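Local atomic coordinates of arylmalonate decarboxylase (Bordetella bronchiseptica, PDB entry 3IXL), a protein that catalyses the decarboxylation of 2-aryl-2-methylmalonates, taking up a proton and releasing carbon dioxide to give 2-arylpropionates. Residues A[34-38]-A[58-62]; A[40-44]-A[154-159]; A[48-52]-A[76-81]. The protein carries 2 engineered substitutions. Residues are numbered along the deposited sequence.

Contact 1: A[34-38]-A[58-62]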
loop_
_atom_site.group_PDB
_atom_site.type_symbol
_atom_site.label_atom_id
_atom_site.label_comp_id
_atom_site.label_asym_id
_atom_site.label_seq_id
_atom_site.Cartn_x
_atom_site.Cartn_y
_atom_site.Cartn_z
ATOM N N ILE A 34 0.417 -16.017 0.968
ATOM C CA ILE A 34 1.142 -16.413 2.167
ATOM C C ILE A 34 1.892 -15.206 2.681
ATOM O O ILE A 34 2.206 -14.298 1.900
ATOM C CB ILE A 34 2.099 -17.613 1.924
ATOM C CG1 ILE A 34 3.119 -17.302 0.821
ATOM C CG2 ILE A 34 1.289 -18.883 1.622
ATOM C CD1 ILE A 34 4.225 -18.358 0.669
ATOM N N ALA A 35 2.159 -15.174 3.982
ATOM C CA ALA A 35 2.739 -13.986 4.585
ATOM C C ALA A 35 3.770 -14.327 5.629
ATOM O O ALA A 35 3.802 -15.436 6.155
ATOM C CB ALA A 35 1.658 -13.074 5.161
ATOM N N SER A 36 4.626 -13.355 5.888
ATOM C CA SER A 36 5.683 -13.478 6.865
ATOM C C SER A 36 5.793 -12.123 7.560
ATOM O O SER A 36 5.823 -11.077 6.894
ATOM C CB SER A 36 6.984 -13.875 6.172
ATOM O OG SER A 36 7.972 -14.242 7.126
ATOM N N GLY A 37 5.826 -12.139 8.892
ATOM C CA GLY A 37 5.714 -10.919 9.693
ATOM C C GLY A 37 6.999 -10.338 10.240
ATOM O O GLY A 37 7.838 -11.062 10.782
ATOM N N LEU A 38 7.127 -9.019 10.140
ATOM C CA LEU A 38 8.333 -8.312 10.568
ATOM C C LEU A 38 8.417 -8.064 12.061
ATOM O O LEU A 38 9.517 -8.016 12.606
ATOM C CB LEU A 38 8.433 -6.963 9.858
ATOM C CG LEU A 38 8.630 -7.035 8.352
ATOM C CD1 LEU A 38 8.345 -5.700 7.707
ATOM C CD2 LEU A 38 10.056 -7.443 8.054
ATOM N N HIS A 58 13.025 -12.209 5.101
ATOM C CA HIS A 58 11.620 -12.594 4.962
ATOM C C HIS A 58 11.282 -12.914 3.505
ATOM O O HIS A 58 10.533 -13.848 3.228
ATOM C CB HIS A 58 10.690 -11.514 5.520
ATOM C CG HIS A 58 10.621 -11.506 7.013
ATOM N ND1 HIS A 58 9.760 -12.319 7.718
ATOM C CD2 HIS A 58 11.321 -10.807 7.936
ATOM C CE1 HIS A 58 9.923 -12.111 9.012
ATOM N NE2 HIS A 58 10.866 -11.200 9.172
ATOM N N ALA A 59 11.855 -12.146 2.576
ATOM C CA ALA A 59 11.705 -12.449 1.148
ATOM C C ALA A 59 12.208 -13.867 0.818
ATOM O O ALA A 59 11.543 -14.617 0.102
ATOM C CB ALA A 59 12.412 -11.390 0.294
ATOM N N ARG A 60 13.383 -14.213 1.342
ATOM C CA ARG A 60 13.970 -15.531 1.143
ATOM C C ARG A 60 13.088 -16.635 1.735
ATOM O O ARG A 60 12.927 -17.692 1.113
ATOM C CB ARG A 60 15.362 -15.596 1.764
ATOM C CG ARG A 60 16.444 -14.792 1.051
ATOM C CD ARG A 60 17.786 -15.017 1.760
ATOM N NE ARG A 60 18.893 -14.251 1.190
ATOM C CZ ARG A 60 19.664 -14.668 0.188
ATOM N NH1 ARG A 60 19.454 -15.852 -0.382
ATOM N NH2 ARG A 60 20.648 -13.895 -0.253
ATOM N N ARG A 61 12.511 -16.394 2.918
ATOM C CA ARG A 61 11.600 -17.382 3.508
ATOM C C ARG A 61 10.430 -17.649 2.573
ATOM O O ARG A 61 10.084 -18.798 2.292
ATOM C CB ARG A 61 11.069 -16.958 4.883
ATOM C CG ARG A 61 10.122 -18.018 5.451
ATOM C CD ARG A 61 9.261 -17.531 6.579
ATOM N NE ARG A 61 8.217 -18.516 6.881
ATOM C CZ ARG A 61 7.064 -18.236 7.486
ATOM N NH1 ARG A 61 6.790 -16.986 7.851
ATOM N NH2 ARG A 61 6.173 -19.201 7.713
ATOM N N LEU A 62 9.817 -16.575 2.082
ATOM C CA LEU A 62 8.686 -16.720 1.168
ATOM C C LEU A 62 9.064 -17.447 -0.129
ATOM O O LEU A 62 8.281 -18.244 -0.653
ATOM C CB LEU A 62 8.051 -15.350 0.879
ATOM C CG LEU A 62 7.387 -14.697 2.103
ATOM C CD1 LEU A 62 7.242 -13.200 1.885
ATOM C CD2 LEU A 62 6.038 -15.329 2.427
HETATM O O HOH W 1 11.663 -9.231 11.316
#

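Contact 2: A[40-44]-A[154-159]. With SO4 (sulfate ion), chain B.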
loop_
_atom_site.group_PDB
_atom_site.type_symbol
_atom_site.label_atom_id
_atom_site.label_comp_id
_atom_site.label_asym_id
_atom_site.label_seq_id
_atom_site.Cartn_x
_atom_site.Cartn_y
_atom_site.Cartn_z
ATOM N N LEU A 40 7.005 -5.121 13.372
ATOM C CA LEU A 40 7.149 -3.670 13.488
ATOM C C LEU A 40 6.515 -3.164 14.779
ATOM O O LEU A 40 5.393 -3.546 15.106
ATOM C CB LEU A 40 6.496 -2.978 12.279
ATOM C CG LEU A 40 6.512 -1.446 12.223
ATOM C CD1 LEU A 40 7.942 -0.930 12.059
ATOM C CD2 LEU A 40 5.633 -0.944 11.093
ATOM N N GLY A 41 7.236 -2.300 15.495
ATOM C CA GLY A 41 6.784 -1.811 16.799
ATOM C C GLY A 41 5.938 -0.548 16.789
ATOM O O GLY A 41 5.096 -0.349 17.667
ATOM N N SER A 42 6.186 0.320 15.815
ATOM C CA SER A 42 5.428 1.547 15.636
ATOM C C SER A 42 5.612 2.002 14.198
ATOM O O SER A 42 6.635 1.704 13.564
ATOM C CB SER A 42 5.915 2.633 16.592
ATOM O OG SER A 42 7.243 3.003 16.280
ATOM N N VAL A 43 4.625 2.737 13.697
ATOM C CA VAL A 43 4.664 3.254 12.338
ATOM C C VAL A 43 5.391 4.602 12.399
ATOM O O VAL A 43 4.794 5.665 12.283
ATOM C CB VAL A 43 3.235 3.321 11.721
ATOM C CG1 VAL A 43 3.294 3.711 10.259
ATOM C CG2 VAL A 43 2.508 1.969 11.900
ATOM N N THR A 44 6.700 4.521 12.629
ATOM C CA THR A 44 7.580 5.677 12.741
ATOM C C THR A 44 8.933 5.250 12.172
ATOM O O THR A 44 9.245 4.060 12.183
ATOM C CB THR A 44 7.830 6.092 14.220
ATOM O OG1 THR A 44 8.458 5.020 14.919
ATOM C CG2 THR A 44 6.549 6.488 14.949
ATOM N N THR A 154 0.358 5.983 15.239
ATOM C CA THR A 154 1.574 5.183 15.074
ATOM C C THR A 154 1.416 3.721 15.451
ATOM O O THR A 154 2.313 2.932 15.193
ATOM C CB THR A 154 2.785 5.741 15.845
ATOM O OG1 THR A 154 2.531 5.684 17.254
ATOM C CG2 THR A 154 3.087 7.158 15.389
ATOM N N GLY A 155 0.289 3.354 16.056
ATOM C CA GLY A 155 0.076 1.962 16.448
ATOM C C GLY A 155 -0.491 1.140 15.308
ATOM O O GLY A 155 -1.426 1.569 14.641
ATOM N N VAL A 156 0.064 -0.051 15.095
ATOM C CA VAL A 156 -0.430 -0.948 14.043
ATOM C C VAL A 156 -1.889 -1.363 14.288
ATOM O O VAL A 156 -2.739 -1.226 13.401
ATOM C CB VAL A 156 0.478 -2.194 13.888
ATOM C CG1 VAL A 156 -0.177 -3.245 12.993
ATOM C CG2 VAL A 156 1.836 -1.798 13.334
ATOM N N GLU A 157 -2.179 -1.862 15.489
ATOM C CA GLU A 157 -3.549 -2.253 15.856
ATOM C C GLU A 157 -4.545 -1.095 15.818
ATOM O O GLU A 157 -5.704 -1.272 15.419
ATOM C CB GLU A 157 -3.580 -2.925 17.236
ATOM C CG GLU A 157 -3.678 -4.443 17.206
ATOM C CD GLU A 157 -2.712 -5.084 16.232
ATOM O OE1 GLU A 157 -1.482 -4.922 16.404
ATOM O OE2 GLU A 157 -3.191 -5.754 15.294
ATOM N N ALA A 158 -4.094 0.088 16.231
ATOM C CA ALA A 158 -4.945 1.268 16.240
ATOM C C ALA A 158 -5.452 1.596 14.835
ATOM O O ALA A 158 -6.588 2.044 14.668
ATOM C CB ALA A 158 -4.209 2.462 16.839
ATOM N N MET A 159 -4.619 1.367 13.825
ATOM C CA MET A 159 -5.032 1.669 12.455
ATOM C C MET A 159 -6.175 0.765 11.979
ATOM O O MET A 159 -7.083 1.227 11.282
ATOM C CB MET A 159 -3.843 1.636 11.496
ATOM C CG MET A 159 -3.016 2.929 11.498
ATOM S SD MET A 159 -1.515 2.682 10.581
ATOM C CE MET A 159 -0.564 4.080 11.136
HETATM S S SO4 B . 7.823 2.885 20.438
HETATM O O1 SO4 B . 6.381 2.665 20.553
HETATM O O2 SO4 B . 8.237 2.616 19.063
HETATM O O3 SO4 B . 8.138 4.275 20.769
HETATM O O4 SO4 B . 8.527 1.997 21.362
HETATM O O HOH W 2 2.067 -0.974 17.083
#

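Contact 3: A[48-52]-A[76-81]. With PAC (2-phenylacetic acid), chain C.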
loop_
_atom_site.group_PDB
_atom_site.type_symbol
_atom_site.label_atom_id
_atom_site.label_comp_id
_atom_site.label_asym_id
_atom_site.label_seq_id
_atom_site.Cartn_x
_atom_site.Cartn_y
_atom_site.Cartn_z
ATOM N N TYR A 48 10.700 1.669 11.868
ATOM C CA TYR A 48 11.177 1.086 10.613
ATOM C C TYR A 48 12.626 0.635 10.728
ATOM O O TYR A 48 12.978 -0.451 10.264
ATOM C CB TYR A 48 11.051 2.061 9.436
ATOM C CG TYR A 48 9.708 2.743 9.306
ATOM C CD1 TYR A 48 8.514 2.060 9.557
ATOM C CD2 TYR A 48 9.640 4.082 8.926
ATOM C CE1 TYR A 48 7.280 2.717 9.448
ATOM C CE2 TYR A 48 8.430 4.744 8.825
ATOM C CZ TYR A 48 7.255 4.059 9.093
ATOM O OH TYR A 48 6.062 4.737 8.989
ATOM N N ASP A 49 13.462 1.467 11.351
ATOM C CA ASP A 49 14.883 1.162 11.447
ATOM C C ASP A 49 15.122 -0.173 12.161
ATOM O O ASP A 49 16.101 -0.865 11.867
ATOM C CB ASP A 49 15.617 2.288 12.174
ATOM C CG ASP A 49 15.856 3.508 11.297
ATOM O OD1 ASP A 49 15.601 3.478 10.069
ATOM O OD2 ASP A 49 16.324 4.522 11.860
ATOM N N ALA A 50 14.225 -0.536 13.078
ATOM C CA ALA A 50 14.386 -1.764 13.865
ATOM C C ALA A 50 14.052 -3.058 13.112
ATOM O O ALA A 50 14.426 -4.145 13.557
ATOM C CB ALA A 50 13.592 -1.688 15.157
ATOM N N VAL A 51 13.343 -2.952 11.987
ATOM C CA VAL A 51 12.951 -4.147 11.225
ATOM C C VAL A 51 13.380 -4.144 9.760
ATOM O O VAL A 51 13.342 -5.192 9.107
ATOM C CB VAL A 51 11.419 -4.431 11.290
ATOM C CG1 VAL A 51 10.989 -4.722 12.717
ATOM C CG2 VAL A 51 10.606 -3.292 10.663
ATOM N N ILE A 52 13.768 -2.980 9.235
ATOM C CA ILE A 52 14.009 -2.850 7.794
ATOM C C ILE A 52 15.075 -3.829 7.289
ATOM O O ILE A 52 14.997 -4.317 6.164
ATOM C CB ILE A 52 14.347 -1.385 7.392
ATOM C CG1 ILE A 52 14.426 -1.212 5.869
ATOM C CG2 ILE A 52 15.667 -0.942 8.017
ATOM C CD1 ILE A 52 13.103 -1.377 5.144
ATOM N N SER A 76 4.983 2.899 4.182
ATOM C CA SER A 76 5.962 3.769 4.820
ATOM C C SER A 76 7.335 3.122 5.012
ATOM O O SER A 76 8.357 3.795 4.893
ATOM C CB SER A 76 5.402 4.392 6.106
ATOM O OG SER A 76 4.971 3.400 7.016
ATOM N N LEU A 77 7.365 1.820 5.271
ATOM C CA LEU A 77 8.642 1.110 5.372
ATOM C C LEU A 77 9.401 1.214 4.055
ATOM O O LEU A 77 10.639 1.220 4.041
ATOM C CB LEU A 77 8.390 -0.358 5.713
ATOM C CG LEU A 77 9.410 -1.306 6.301
ATOM C CD1 LEU A 77 10.234 -0.669 7.396
ATOM C CD2 LEU A 77 8.584 -2.420 6.888
ATOM N N SER A 78 8.658 1.298 2.947
ATOM C CA SER A 78 9.266 1.383 1.625
ATOM C C SER A 78 9.494 2.804 1.077
ATOM O O SER A 78 10.335 2.970 0.197
ATOM C CB SER A 78 8.544 0.483 0.611
ATOM O OG SER A 78 7.152 0.754 0.520
ATOM N N PHE A 79 8.808 3.816 1.621
ATOM C CA PHE A 79 9.035 5.201 1.165
ATOM C C PHE A 79 9.835 6.102 2.110
ATOM O O PHE A 79 10.239 7.197 1.693
ATOM C CB PHE A 79 7.738 5.905 0.669
ATOM C CG PHE A 79 6.746 6.299 1.763
ATOM C CD1 PHE A 79 7.084 7.218 2.770
ATOM C CD2 PHE A 79 5.453 5.786 1.742
ATOM C CE1 PHE A 79 6.166 7.571 3.757
ATOM C CE2 PHE A 79 4.517 6.140 2.712
ATOM C CZ PHE A 79 4.870 7.033 3.722
ATOM N N TYR A 80 10.062 5.676 3.355
ATOM C CA TYR A 80 10.573 6.627 4.356
ATOM C C TYR A 80 11.970 7.169 4.097
ATOM O O TYR A 80 12.360 8.178 4.683
ATOM C CB TYR A 80 10.463 6.106 5.788
ATOM C CG TYR A 80 11.529 5.134 6.281
ATOM C CD1 TYR A 80 11.594 3.821 5.803
ATOM C CD2 TYR A 80 12.414 5.504 7.300
ATOM C CE1 TYR A 80 12.537 2.925 6.296
ATOM C CE2 TYR A 80 13.349 4.607 7.810
ATOM C CZ TYR A 80 13.410 3.320 7.299
ATOM O OH TYR A 80 14.327 2.417 7.810
ATOM N N ARG A 81 12.720 6.478 3.242
ATOM C CA ARG A 81 14.087 6.877 2.918
ATOM C C ARG A 81 14.182 7.476 1.525
ATOM O O ARG A 81 15.278 7.810 1.069
ATOM C CB ARG A 81 15.020 5.679 3.059
ATOM C CG ARG A 81 15.307 5.321 4.505
ATOM C CD ARG A 81 16.140 4.058 4.605
ATOM N NE ARG A 81 16.647 3.838 5.955
ATOM C CZ ARG A 81 17.185 2.701 6.381
ATOM N NH1 ARG A 81 17.283 1.649 5.567
ATOM N NH2 ARG A 81 17.616 2.613 7.631
HETATM C C1 PAC C . 2.033 1.614 5.975
HETATM C C2 PAC C . 2.018 1.061 7.389
HETATM C "C1'" PAC C . 1.329 -0.251 7.703
HETATM C "C2'" PAC C . 0.839 -0.385 9.006
HETATM C "C3'" PAC C . 0.197 -1.552 9.413
HETATM C "C4'" PAC C . 0.048 -2.603 8.512
HETATM C "C5'" PAC C . 0.531 -2.478 7.204
HETATM C "C6'" PAC C . 1.181 -1.310 6.794
HETATM O O1 PAC C . 1.445 1.050 5.010
HETATM O O2 PAC C . 2.679 2.691 5.832
#

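Contact 1: A[34-38]-A[58-62]
Ser36 OG is the polar hub where strand 33-37 meets helix 55-64. It lies 2.7 Å from His58 ND1, a hydrogen bond in which either atom could be the donor, and it accepts a second one from Arg61 NH1 at 3.1 Å, with an N-H...O angle of 153°. Both nitrogen groups approach along their own planes, His58 by the ring edge and Arg61 by the guanidinium edge, where their N-H groups and lone pairs point. The other ring nitrogen of His58 is served too: water 1 lies 3.0 Å from His58 NE2 and donates to Leu38 O at 2.8 Å, bridging the helix to the residue just after the strand. Gly37 O comes within 2.9 Å of His58 CE1.

Along one edge the backbone of Ile34, Ser36 and Leu38 hydrogen-bonds to Ile9, Met11 and Val13 of strand 8-13. This places 33-37 at the edge of a four-stranded parallel sheet, and helix 55-64 packs on that sheet, running nearly antiparallel to the strand at 151° with the short axes 8.6 Å apart.

Apolar contacts lie to both sides of this polar centre. Toward the start of the strand Leu62 sets CD2 3.9 Å from Ile34 CG1 and 4.1 Å from Ser36 CB; at its end Leu38 CD2 rests 3.6 Å from His58 CD2. A small serine suits the centre, since its short side chain leaves room for histidine and arginine. With two partners from the helix, the buried hydroxyl of Ser36 is satisfied, and the same bonds link helix to edge strand.

Contact 2: A[40-44]-A[154-159]
Val43 supplies the apolar centre: its CG2 lies 3.8 Å from Met159 CE and 4.1 Å from Val156 CG2. Branched valines suit a compact cluster, and the long methionine reaches it from helix 156-160. Leu40 adds a looser contact, CD2 to Val156 CG2 at 4.5 Å. Val156 also lines the pocket of the bound 2-phenylacetic acid.

Val43 is the centre of an inverse gamma turn in the loop after strand 33-37, and its N donates to Thr154 O at 2.8 Å. That link joins the loop to the segment entering helix 156-160, some 110 residues later. The same carbonyl receives a CA-H...O contact from Ser42 CA at 3.4 Å.

Methyls Thr44 CG2 and Thr154 CG2 meet at 3.6 Å, and water 2 bridges Gly41 O (3.1 Å) and Val156 N (3.0 Å). At the edge, Thr44 OG1, which caps Gly47 N, donates to Ser42 OG at 2.7 Å, and Ser42 OG donates to O2 of a sulfate, probably from the crystallisation liquor, at 3.0 Å.

Contact 3: A[48-52]-A[76-81]
Two short helices, 45-51 and 75-79, pack together in this decarboxylase of the aspartate/glutamate racemase clan, the second bringing Ser76 to the ligand pocket. Tyr48 opens the contact and fills its middle. Its ring turns an edge to the face of Tyr80, with centroids 4.7 Å apart and planes at 57°, an edge-to-face pair. Its CB adds a CH-pi contact, 3.7 Å from the Tyr80 ring centroid, and also meets Leu77 CD1 at 3.5 Å. A tyrosine suits this place because its broad ring covers the Ser76-Leu77 backbone while its hydroxyl lies beside the pocket residue Ser76, OH 2.6 Å from OG.

Asp49, which is solvent-exposed, faces two partners: Tyr80 OH donates to its OD1 at 2.8 Å, and Arg81 NH2 forms a salt bridge to that oxygen at 3.3 Å. The carboxylate can accept both, and Arg81 additionally makes a cation-pi contact with Phe85 of helix 83-97.

Val51 then contributes a lighter apolar touch, CG2 to Leu77 CD1 at 4.2 Å. Ile52 does more: CD1 lies 3.7 Å from Leu77 CD1, and CG2 lies 3.6 Å from Tyr80 OH and 3.9 Å from Arg81 NH1. Its branched side chain thus fills the space between leucine and tyrosine, and Ile52 also packs on Phe85 and Leu89.

At the N-terminal end of helix 75-79, two residues after the engineered Cys74, Ser76 hydrogen-bonds the 2-phenylacetic acid together with Thr75, Tyr126 and Gly189. Two bonds converge on one carboxylate oxygen: Ser76 N to PAC O2 at 2.8 Å and Ser76 OG to PAC O2 at 2.7 Å.

Overall arrangement
Contact 3 is the most buried of the three and lies nearest the chain centre; contacts 1 and 2 are partly buried and farther out. Contact 1 joins a helix to the edge of a sheet through a shared hydroxyl, contact 2 ties a loop to the start of a helix far along the chain by a backbone bond over an apolar cluster, and contact 3 relies on aromatic packing with a charged, exposed margin. The first segments follow one another from strand 33-37 into helix 45-51. Contacts 2 and 3 both reach the ligand, by Val156 and Ser76, and meet where Val43 CG1 approaches Tyr48 OH at 3.2 Å; Leu38 CD1 and Leu77 CD2, 3.4 Å apart, join contacts 1 and 3.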